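PDB 3MZO: Lin2634 protein from Listeria innocua, which is probably a metal-dependent phosphohydrolase of the HD-domain superfamily, related to the 5'-deoxynucleotidase YfbR, and binds calcium ions. Local coordinates for residues Asn16-Pro21 and Tyr26-Val31; Tyr36-Ile41 and Leu66-Ser71; Glu123-Thr128 and Ile133-Asp138. All blocks are in the same frame, centred on the assembly; numbering follows the deposited sequence.

Contact 1. Residues Asn16-Pro21 and Tyr26-Val31; sequences NIYRCP and YQEHSV
Two backbone hydrogen bonds tie Asn16-Pro21 to Tyr26-Val31, on either side of Tyr18 and Ser30. Val31 N donates to Ile17 O at 2.8 Å, and Arg19 N to His29 O at 3.2 Å. Tyr18 and Ser30 thus form a non-hydrogen-bonded antiparallel pair, a single beta bridge in a mainly helical protein without regular strands. Ser30 CA adds a CA-H...O contact to Ile17 O, 3.3 Å away. One step beyond the bridge a water takes over the pairing, accepting from His29 N and bonding to Arg19 O, each at 2.9 Å.

Side-chain packing flanks the bonds. Ile17 and Val31, an apolar pair, run side by side in the same direction, their CG2 methyls 3.8 Å apart. With chi1 at -67°, Tyr18 CG is anti to the carbonyl carbon, and the ring is laid obliquely along the opposing backbone, CD1 lying 3.6 Å from His29 O. Glu28 crosses Tyr18 at about a right angle; its chain bends at chi2 (-93°), which brings OE1 within 3.7 Å of Tyr18 CB.

The polar ends find partners outside the two segments. Arg19 forms a salt bridge through NE with Glu145, while His29 ND1 bonds Glu15 and Ser30 OG bonds Glu33, both of one neighbouring subunit. Ser30 is the N-cap of helix 31-51, and Glu33 OE1 of its own chain bonds Ser30 N, completing a capping box. Arg19 packs on the calcium ligand His34, about 4 Å from a calcium ion. The bridged loop connects helix 4-13 to helix 31-51, with Arg19 and His29 resting against helix 129-151.

Contact 2. Residues Tyr36-Ile41 and Leu66-Ser71; sequences YKVTSI and LNHDYS. With CA (calcium ion), chain M; CA (calcium ion), chain K.
Thr39 on helix 31-51 faces Leu66 on helix 58-67, their CA atoms 5.5 Å apart, and a type I turn from Asn67 to Tyr70 brings His68 against Val38. Thr39 OG1 touches Leu66 CA at 3.2 Å. With chi1 at -52° this hydroxyl sits beside its own backbone N and folds back on its helix, where it is hydrogen-bonded to Ser35 O; toward Leu66 it makes packing contacts, including one to CD1.

The other touch is between Val38 and the His68 ring. Val38 CG1 approaches His68 CE1 obliquely to 3.7 Å and CB lies almost as near, so the valine packs against the carbon between the two ring nitrogens. On one side of that carbon, ND1 is hydrogen-bonded to Ala65 O, which fixes the rotation of the ring; on the other, His68 NE2 faces a calcium ion that lies in the ring plane at a long 2.9 Å.

His68 and Asp69 are the central HD pair of the metal site that names HD-domain proteins, and His34 and Asp138 complete its protein ligands around this ion. Asp69 bridges two calcium ions with its carboxylate: Asp69 OD2 binds this same ion at 2.4 Å, and Asp69 OD1 binds a second at 2.5 Å. That second ion is also held by the backbone O of His68, at 2.6 Å, and by three waters. One of these waters is 2.7 Å from Ser71 OG, and a further water, bound to the first ion, donates to Asp69 OD1.

Contact 3. Residues Glu123-Thr128 and Ile133-Asp138; sequences EGKDST and ILAISD. With CA (calcium ion), chain K.
Lys125 stretches from the loop before helix 129-151 to Asp138, about one turn along that helix from Leu134. Its chi1 of -58° sets CG beside the backbone N, and from CB outward the chain is extended. CG packs on Leu134 CD2 at 3.8 Å, the two side chains crossing at about a right angle. CD then passes over the helix backbone, 4.1 Å from Ala135 CA, with the Ala135 methyl slightly farther off. CE comes within 3.5 Å of Asp138 OD2, and NZ ends in a salt bridge to this oxygen, a short 2.5 Å contact made on its anti lone pair. NZ also donates to a water that donates in turn to Ala135 O, so the ammonium is tied to both side chain and backbone of the same helix.

At the root of the lysine, Leu134 CD2 also lies against the backbone of Gly124, 3.7 Å from its C atom. Glu123 OE2 accepts from Lys125 N, and Lys125 is the centre of an inverse gamma turn. Farther along, Asp126 OD1 receives both N and OG1 of Thr128, closing an Asx turn just before the helix that Thr128 caps; Asp126 OD2 forms a salt bridge with Lys64 of helix 58-67.

The carboxylate of Asp138 is held between lysine and metal: OD1 binds calcium at 2.6 Å, while OD2 takes the ammonium and also lies 3.0 Å from the same ion. Asp138 supplies the last aspartate of the H...HD...D set characteristic of HD-domain metal sites, alongside His34, His68 and Asp69.

How the contacts relate
The three contacts follow one another along the chain and converge on the metal centre. Contacts 2 and 3, with centres about 11 Å apart, share a calcium ion and one of its waters; His68 NE2 and Asp138 OD1, both ligands of that ion, are 3.7 Å from each other. His68 CG also packs on Leu134 CD1, 3.8 Å away, a second join between the two contacts. Contact 1 lies about 14 Å from contact 2, centre to centre, and reaches the site through Arg19, whose NH1 is 4.0 Å from Asp69 OD2. Contacts 1 and 3 do not touch; their nearest atoms are about 5 Å apart and their centres about 21 Å. The two calcium ions bridged by Asp69 are 5.1 Å apart.

Contact 1. Residues Asn16-Pro21 and Tyr26-Val31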
loop_
_atom_site.group_PDB
_atom_site.type_symbol
_atom_site.label_atom_id
_atom_site.label_comp_id
_atom_site.label_asym_id
_atom_site.label_seq_id
_atom_site.Cartn_x
_atom_site.Cartn_y
_atom_site.Cartn_z
ATOM N N ASN B 16 -2.756 -10.982 -5.790
ATOM C CA ASN B 16 -2.095 -10.714 -4.517
ATOM C C ASN B 16 -0.782 -11.470 -4.340
ATOM O O ASN B 16 -0.214 -11.448 -3.249
ATOM C CB ASN B 16 -3.059 -11.056 -3.365
ATOM C CG ASN B 16 -4.280 -10.139 -3.334
ATOM O OD1 ASN B 16 -4.206 -8.969 -3.742
ATOM N ND2 ASN B 16 -5.410 -10.664 -2.857
ATOM N N ILE B 17 -0.352 -12.169 -5.390
ATOM C CA ILE B 17 0.914 -12.885 -5.439
ATOM C C ILE B 17 1.748 -12.129 -6.466
ATOM O O ILE B 17 1.345 -11.931 -7.611
ATOM C CB ILE B 17 0.729 -14.339 -5.847
ATOM C CG1 ILE B 17 -0.215 -14.998 -4.842
ATOM C CG2 ILE B 17 2.105 -15.113 -5.851
ATOM C CD1 ILE B 17 -0.631 -16.324 -5.244
ATOM N N TYR B 18 2.902 -11.687 -6.019
ATOM C CA TYR B 18 3.788 -10.862 -6.807
ATOM C C TYR B 18 5.027 -11.601 -7.225
ATOM O O TYR B 18 5.429 -12.571 -6.596
ATOM C CB TYR B 18 4.128 -9.634 -6.017
ATOM C CG TYR B 18 2.921 -8.787 -5.845
ATOM C CD1 TYR B 18 2.576 -7.864 -6.817
ATOM C CD2 TYR B 18 2.070 -8.948 -4.749
ATOM C CE1 TYR B 18 1.428 -7.083 -6.701
ATOM C CE2 TYR B 18 0.909 -8.154 -4.614
ATOM C CZ TYR B 18 0.611 -7.223 -5.611
ATOM O OH TYR B 18 -0.492 -6.407 -5.543
ATOM N N ARG B 19 5.615 -11.150 -8.326
ATOM C CA ARG B 19 6.761 -11.813 -8.884
ATOM C C ARG B 19 8.009 -11.330 -8.192
ATOM O O ARG B 19 8.132 -10.140 -7.936
ATOM C CB ARG B 19 6.812 -11.532 -10.378
ATOM C CG ARG B 19 5.665 -12.253 -11.080
ATOM C CD ARG B 19 5.495 -11.860 -12.471
ATOM N NE ARG B 19 6.715 -11.836 -13.272
ATOM C CZ ARG B 19 7.287 -12.897 -13.850
ATOM N NH1 ARG B 19 6.820 -14.134 -13.690
ATOM N NH2 ARG B 19 8.368 -12.720 -14.584
ATOM N N CYS B 20 8.919 -12.270 -7.955
ATOM C CA CYS B 20 10.187 -12.102 -7.240
ATOM C C CYS B 20 10.123 -11.098 -6.088
ATOM O O CYS B 20 10.729 -10.055 -6.109
ATOM C CB CYS B 20 11.395 -11.896 -8.176
ATOM S SG CYS B 20 11.112 -11.447 -9.926
ATOM N N PRO B 21 9.351 -11.423 -5.072
ATOM C CA PRO B 21 9.320 -10.507 -3.944
ATOM C C PRO B 21 10.666 -10.535 -3.178
ATOM O O PRO B 21 11.373 -11.519 -3.231
ATOM C CB PRO B 21 8.174 -11.051 -3.096
ATOM C CG PRO B 21 8.118 -12.522 -3.421
ATOM C CD PRO B 21 8.544 -12.640 -4.863
ATOM N N TYR B 26 10.861 -0.732 -8.532
ATOM C CA TYR B 26 10.060 0.504 -8.666
ATOM C C TYR B 26 8.616 0.154 -9.005
ATOM O O TYR B 26 7.715 0.823 -8.556
ATOM C CB TYR B 26 10.661 1.472 -9.692
ATOM C CG TYR B 26 12.005 2.093 -9.302
ATOM C CD1 TYR B 26 12.072 3.205 -8.468
ATOM C CD2 TYR B 26 13.203 1.600 -9.828
ATOM C CE1 TYR B 26 13.277 3.769 -8.139
ATOM C CE2 TYR B 26 14.409 2.167 -9.508
ATOM C CZ TYR B 26 14.443 3.255 -8.683
ATOM O OH TYR B 26 15.665 3.797 -8.369
ATOM N N GLN B 27 8.402 -0.897 -9.802
ATOM C CA GLN B 27 7.063 -1.377 -10.155
ATOM C C GLN B 27 6.926 -2.872 -9.884
ATOM O O GLN B 27 7.740 -3.662 -10.374
ATOM C CB GLN B 27 6.827 -1.188 -11.635
ATOM C CG GLN B 27 6.889 0.225 -12.102
ATOM C CD GLN B 27 6.408 0.350 -13.515
ATOM O OE1 GLN B 27 7.087 0.933 -14.351
ATOM N NE2 GLN B 27 5.245 -0.239 -13.803
ATOM N N GLU B 28 5.906 -3.252 -9.131
ATOM C CA GLU B 28 5.570 -4.648 -8.847
ATOM C C GLU B 28 4.549 -5.103 -9.896
ATOM O O GLU B 28 3.836 -4.287 -10.462
ATOM C CB GLU B 28 4.946 -4.795 -7.464
ATOM C CG GLU B 28 5.941 -4.563 -6.303
ATOM C CD GLU B 28 6.614 -5.840 -5.785
ATOM O OE1 GLU B 28 5.942 -6.580 -5.016
ATOM O OE2 GLU B 28 7.811 -6.081 -6.103
ATOM N N HIS B 29 4.502 -6.400 -10.134
ATOM C CA HIS B 29 3.586 -7.000 -11.128
ATOM C C HIS B 29 3.017 -8.240 -10.501
ATOM O O HIS B 29 3.778 -9.049 -9.987
ATOM C CB HIS B 29 4.358 -7.381 -12.399
ATOM C CG HIS B 29 5.139 -6.246 -12.990
ATOM N ND1 HIS B 29 4.544 -5.227 -13.702
ATOM C CD2 HIS B 29 6.460 -5.944 -12.926
ATOM C CE1 HIS B 29 5.475 -4.361 -14.082
ATOM N NE2 HIS B 29 6.645 -4.771 -13.618
ATOM N N SER B 30 1.688 -8.378 -10.483
ATOM C CA SER B 30 1.076 -9.595 -9.940
ATOM C C SER B 30 1.234 -10.755 -10.904
ATOM O O SER B 30 1.518 -10.568 -12.091
ATOM C CB SER B 30 -0.397 -9.400 -9.614
ATOM O OG SER B 30 -1.182 -9.253 -10.796
ATOM N N VAL B 31 1.045 -11.961 -10.408
ATOM C CA VAL B 31 1.094 -13.122 -11.301
ATOM C C VAL B 31 -0.028 -13.013 -12.338
ATOM O O VAL B 31 0.181 -13.378 -13.462
ATOM C CB VAL B 31 0.998 -14.462 -10.550
ATOM C CG1 VAL B 31 0.939 -15.636 -11.534
ATOM C CG2 VAL B 31 2.182 -14.646 -9.629
HETATM O O HOH W 1 6.790 -7.826 -8.950
#

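Contact 2. Residues Tyr36-Ile41 and Leu66-Ser71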
loop_
_atom_site.group_PDB
_atom_site.type_symbol
_atom_site.label_atom_id
_atom_site.label_comp_id
_atom_site.label_asym_id
_atom_site.label_seq_id
_atom_site.Cartn_x
_atom_site.Cartn_y
_atom_site.Cartn_z
ATOM N N TYR B 36 -1.512 -12.196 -18.100
ATOM C CA TYR B 36 -2.106 -11.337 -19.114
ATOM C C TYR B 36 -1.096 -10.892 -20.162
ATOM O O TYR B 36 -1.341 -11.023 -21.380
ATOM C CB TYR B 36 -2.826 -10.132 -18.478
ATOM C CG TYR B 36 -3.158 -9.082 -19.505
ATOM C CD1 TYR B 36 -4.159 -9.304 -20.457
ATOM C CD2 TYR B 36 -2.435 -7.901 -19.580
ATOM C CE1 TYR B 36 -4.453 -8.348 -21.461
ATOM C CE2 TYR B 36 -2.710 -6.941 -20.579
ATOM C CZ TYR B 36 -3.729 -7.171 -21.515
ATOM O OH TYR B 36 -4.019 -6.231 -22.505
ATOM N N LYS B 37 0.057 -10.423 -19.716
ATOM C CA LYS B 37 1.062 -9.931 -20.635
ATOM C C LYS B 37 1.716 -11.063 -21.452
ATOM O O LYS B 37 1.866 -10.944 -22.676
ATOM C CB LYS B 37 2.105 -9.072 -19.868
ATOM C CG LYS B 37 1.528 -7.768 -19.279
ATOM C CD LYS B 37 2.621 -6.880 -18.536
ATOM C CE LYS B 37 3.208 -7.561 -17.346
ATOM N NZ LYS B 37 4.122 -6.641 -16.540
ATOM N N VAL B 38 2.026 -12.190 -20.807
ATOM C CA VAL B 38 2.597 -13.316 -21.531
ATOM C C VAL B 38 1.629 -13.835 -22.590
ATOM O O VAL B 38 2.063 -14.197 -23.702
ATOM C CB VAL B 38 3.070 -14.419 -20.587
ATOM C CG1 VAL B 38 3.459 -15.728 -21.306
ATOM C CG2 VAL B 38 4.295 -13.900 -19.751
ATOM N N THR B 39 0.337 -13.887 -22.259
ATOM C CA THR B 39 -0.681 -14.357 -23.228
ATOM C C THR B 39 -0.774 -13.366 -24.413
ATOM O O THR B 39 -0.768 -13.783 -25.574
ATOM C CB THR B 39 -2.023 -14.633 -22.554
ATOM O OG1 THR B 39 -1.806 -15.505 -21.437
ATOM C CG2 THR B 39 -2.994 -15.330 -23.513
ATOM N N SER B 40 -0.758 -12.068 -24.138
ATOM C CA SER B 40 -0.690 -11.060 -25.209
ATOM C C SER B 40 0.543 -11.139 -26.091
ATOM O O SER B 40 0.437 -11.059 -27.338
ATOM C CB SER B 40 -0.864 -9.678 -24.629
ATOM O OG SER B 40 -2.097 -9.595 -23.917
ATOM N N ILE B 41 1.709 -11.317 -25.455
ATOM C CA ILE B 41 2.969 -11.535 -26.163
ATOM C C ILE B 41 2.890 -12.793 -27.038
ATOM O O ILE B 41 3.225 -12.747 -28.218
ATOM C CB ILE B 41 4.191 -11.589 -25.160
ATOM C CG1 ILE B 41 4.435 -10.197 -24.534
ATOM C CG2 ILE B 41 5.468 -12.099 -25.847
ATOM C CD1 ILE B 41 5.214 -10.236 -23.183
ATOM N N LEU B 66 -1.922 -18.697 -21.028
ATOM C CA LEU B 66 -2.864 -18.203 -20.042
ATOM C C LEU B 66 -2.678 -18.848 -18.664
ATOM O O LEU B 66 -2.735 -18.172 -17.641
ATOM C CB LEU B 66 -4.316 -18.413 -20.509
ATOM C CG LEU B 66 -5.352 -17.777 -19.577
ATOM C CD1 LEU B 66 -5.269 -16.245 -19.623
ATOM C CD2 LEU B 66 -6.763 -18.298 -19.917
ATOM N N ASN B 67 -2.469 -20.156 -18.658
ATOM C CA ASN B 67 -2.477 -20.955 -17.450
ATOM C C ASN B 67 -1.107 -21.296 -16.868
ATOM O O ASN B 67 -1.046 -21.938 -15.853
ATOM C CB ASN B 67 -3.231 -22.241 -17.733
ATOM C CG ASN B 67 -4.630 -21.974 -18.313
ATOM O OD1 ASN B 67 -5.450 -21.329 -17.673
ATOM N ND2 ASN B 67 -4.885 -22.460 -19.519
ATOM N N HIS B 68 -0.029 -20.807 -17.461
ATOM C CA HIS B 68 1.302 -21.325 -17.130
ATOM C C HIS B 68 1.746 -21.010 -15.709
ATOM O O HIS B 68 2.517 -21.766 -15.186
ATOM C CB HIS B 68 2.384 -20.866 -18.116
ATOM C CG HIS B 68 2.867 -19.460 -17.919
ATOM N ND1 HIS B 68 2.141 -18.363 -18.302
ATOM C CD2 HIS B 68 4.051 -18.985 -17.474
ATOM C CE1 HIS B 68 2.823 -17.263 -18.036
ATOM N NE2 HIS B 68 3.988 -17.612 -17.529
ATOM N N ASP B 69 1.251 -19.936 -15.097
ATOM C CA ASP B 69 1.639 -19.601 -13.721
ATOM C C ASP B 69 0.518 -19.686 -12.675
ATOM O O ASP B 69 0.677 -19.239 -11.540
ATOM C CB ASP B 69 2.310 -18.218 -13.697
ATOM C CG ASP B 69 3.789 -18.270 -14.061
ATOM O OD1 ASP B 69 4.351 -19.345 -14.071
ATOM O OD2 ASP B 69 4.427 -17.229 -14.274
ATOM N N TYR B 70 -0.596 -20.310 -13.034
ATOM C CA TYR B 70 -1.695 -20.523 -12.121
ATOM C C TYR B 70 -1.211 -21.234 -10.836
ATOM O O TYR B 70 -1.664 -20.912 -9.741
ATOM C CB TYR B 70 -2.826 -21.312 -12.819
ATOM C CG TYR B 70 -3.986 -21.565 -11.902
ATOM C CD1 TYR B 70 -4.908 -20.572 -11.633
ATOM C CD2 TYR B 70 -4.132 -22.790 -11.259
ATOM C CE1 TYR B 70 -5.948 -20.775 -10.756
ATOM C CE2 TYR B 70 -5.179 -23.008 -10.374
ATOM C CZ TYR B 70 -6.089 -22.002 -10.134
ATOM O OH TYR B 70 -7.107 -22.203 -9.236
ATOM N N SER B 71 -0.255 -22.148 -10.964
ATOM C CA SER B 71 0.268 -22.898 -9.803
ATOM C C SER B 71 0.972 -22.050 -8.761
ATOM O O SER B 71 1.203 -22.517 -7.611
ATOM C CB SER B 71 1.204 -24.030 -10.260
ATOM O OG SER B 71 2.254 -23.561 -11.088
HETATM CA CA CA M . 4.833 -21.790 -14.106
HETATM CA CA CA K . 6.280 -17.265 -15.847
HETATM O O HOH W 2 6.723 -19.806 -15.310
HETATM O O HOH W 3 3.720 -23.529 -13.374
HETATM O O HOH W 4 5.608 -20.943 -11.881
HETATM O O HOH W 5 5.521 -22.610 -16.464
#

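Contact 3. Residues Glu123-Thr128 and Ile133-Asp138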
loop_
_atom_site.group_PDB
_atom_site.type_symbol
_atom_site.label_atom_id
_atom_site.label_comp_id
_atom_site.label_asym_id
_atom_site.label_seq_id
_atom_site.Cartn_x
_atom_site.Cartn_y
_atom_site.Cartn_z
ATOM N N GLU B 123 2.680 -28.690 -17.338
ATOM C CA GLU B 123 3.800 -27.951 -17.958
ATOM C C GLU B 123 3.503 -27.622 -19.435
ATOM O O GLU B 123 3.175 -28.511 -20.224
ATOM C CB GLU B 123 5.098 -28.792 -17.874
ATOM C CG GLU B 123 6.393 -28.086 -18.364
ATOM C CD GLU B 123 6.621 -26.684 -17.751
ATOM O OE1 GLU B 123 6.833 -26.575 -16.523
ATOM O OE2 GLU B 123 6.613 -25.689 -18.512
ATOM N N GLY B 124 3.595 -26.348 -19.785
ATOM C CA GLY B 124 3.298 -25.903 -21.134
ATOM C C GLY B 124 4.504 -25.815 -22.052
ATOM O O GLY B 124 4.345 -25.834 -23.274
ATOM N N LYS B 125 5.684 -25.664 -21.470
ATOM C CA LYS B 125 6.921 -25.515 -22.229
ATOM C C LYS B 125 7.425 -26.845 -22.741
ATOM O O LYS B 125 8.351 -27.410 -22.198
ATOM C CB LYS B 125 7.998 -24.802 -21.389
ATOM C CG LYS B 125 7.501 -23.393 -20.914
ATOM C CD LYS B 125 8.566 -22.555 -20.204
ATOM C CE LYS B 125 7.893 -21.404 -19.425
ATOM N NZ LYS B 125 8.865 -20.480 -18.782
ATOM N N ASP B 126 6.808 -27.333 -23.804
ATOM C CA ASP B 126 7.231 -28.568 -24.458
ATOM C C ASP B 126 7.861 -28.191 -25.796
ATOM O O ASP B 126 8.055 -27.011 -26.080
ATOM C CB ASP B 126 6.039 -29.502 -24.614
ATOM C CG ASP B 126 4.934 -28.930 -25.483
ATOM O OD1 ASP B 126 5.176 -28.010 -26.320
ATOM O OD2 ASP B 126 3.802 -29.448 -25.342
ATOM N N SER B 127 8.132 -29.156 -26.653
ATOM C CA SER B 127 8.842 -28.837 -27.880
ATOM C C SER B 127 7.904 -28.595 -29.064
ATOM O O SER B 127 8.356 -28.510 -30.206
ATOM C CB SER B 127 9.847 -29.951 -28.207
ATOM O OG SER B 127 9.181 -31.194 -28.281
ATOM N N THR B 128 6.604 -28.498 -28.823
ATOM C CA THR B 128 5.688 -28.109 -29.901
ATOM C C THR B 128 5.929 -26.636 -30.206
ATOM O O THR B 128 6.532 -25.911 -29.394
ATOM C CB THR B 128 4.216 -28.299 -29.524
ATOM O OG1 THR B 128 3.857 -27.374 -28.488
ATOM C CG2 THR B 128 3.943 -29.770 -29.081
ATOM N N ILE B 133 6.589 -21.073 -28.142
ATOM C CA ILE B 133 6.055 -19.718 -28.075
ATOM C C ILE B 133 5.877 -19.328 -26.622
ATOM O O ILE B 133 6.144 -18.180 -26.255
ATOM C CB ILE B 133 4.757 -19.541 -28.894
ATOM C CG1 ILE B 133 5.086 -19.511 -30.396
ATOM C CG2 ILE B 133 3.983 -18.265 -28.509
ATOM C CD1 ILE B 133 3.875 -19.612 -31.266
ATOM N N LEU B 134 5.429 -20.258 -25.787
ATOM C CA LEU B 134 5.299 -19.963 -24.345
ATOM C C LEU B 134 6.665 -19.688 -23.739
ATOM O O LEU B 134 6.806 -18.754 -22.949
ATOM C CB LEU B 134 4.628 -21.108 -23.582
ATOM C CG LEU B 134 4.581 -20.967 -22.042
ATOM C CD1 LEU B 134 3.956 -19.663 -21.537
ATOM C CD2 LEU B 134 3.888 -22.188 -21.415
ATOM N N ALA B 135 7.669 -20.503 -24.102
ATOM C CA ALA B 135 9.013 -20.319 -23.559
ATOM C C ALA B 135 9.538 -18.917 -23.866
ATOM O O ALA B 135 10.028 -18.233 -22.959
ATOM C CB ALA B 135 10.043 -21.443 -24.050
ATOM N N ILE B 136 9.423 -18.469 -25.111
ATOM C CA ILE B 136 10.017 -17.194 -25.461
ATOM C C ILE B 136 9.194 -16.049 -24.890
ATOM O O ILE B 136 9.765 -15.017 -24.524
ATOM C CB ILE B 136 10.278 -17.001 -26.966
ATOM C CG1 ILE B 136 8.983 -17.029 -27.780
ATOM C CG2 ILE B 136 11.269 -18.079 -27.504
ATOM C CD1 ILE B 136 9.197 -16.785 -29.301
ATOM N N SER B 137 7.867 -16.230 -24.807
ATOM C CA SER B 137 6.964 -15.163 -24.353
ATOM C C SER B 137 7.140 -14.796 -22.876
ATOM O O SER B 137 7.099 -13.623 -22.490
ATOM C CB SER B 137 5.499 -15.571 -24.645
ATOM O OG SER B 137 5.265 -15.611 -26.054
ATOM N N ASP B 138 7.312 -15.833 -22.054
ATOM C CA ASP B 138 7.642 -15.707 -20.643
ATOM C C ASP B 138 8.988 -14.955 -20.464
ATOM O O ASP B 138 9.094 -14.024 -19.658
ATOM C CB ASP B 138 7.697 -17.123 -20.057
ATOM C CG ASP B 138 7.737 -17.147 -18.542
ATOM O OD1 ASP B 138 7.399 -16.133 -17.899
ATOM O OD2 ASP B 138 8.099 -18.212 -17.989
HETATM CA CA CA K . 6.280 -17.265 -15.847
HETATM O O HOH W 6 10.755 -19.559 -20.588
HETATM O O HOH W 2 6.723 -19.806 -15.310
#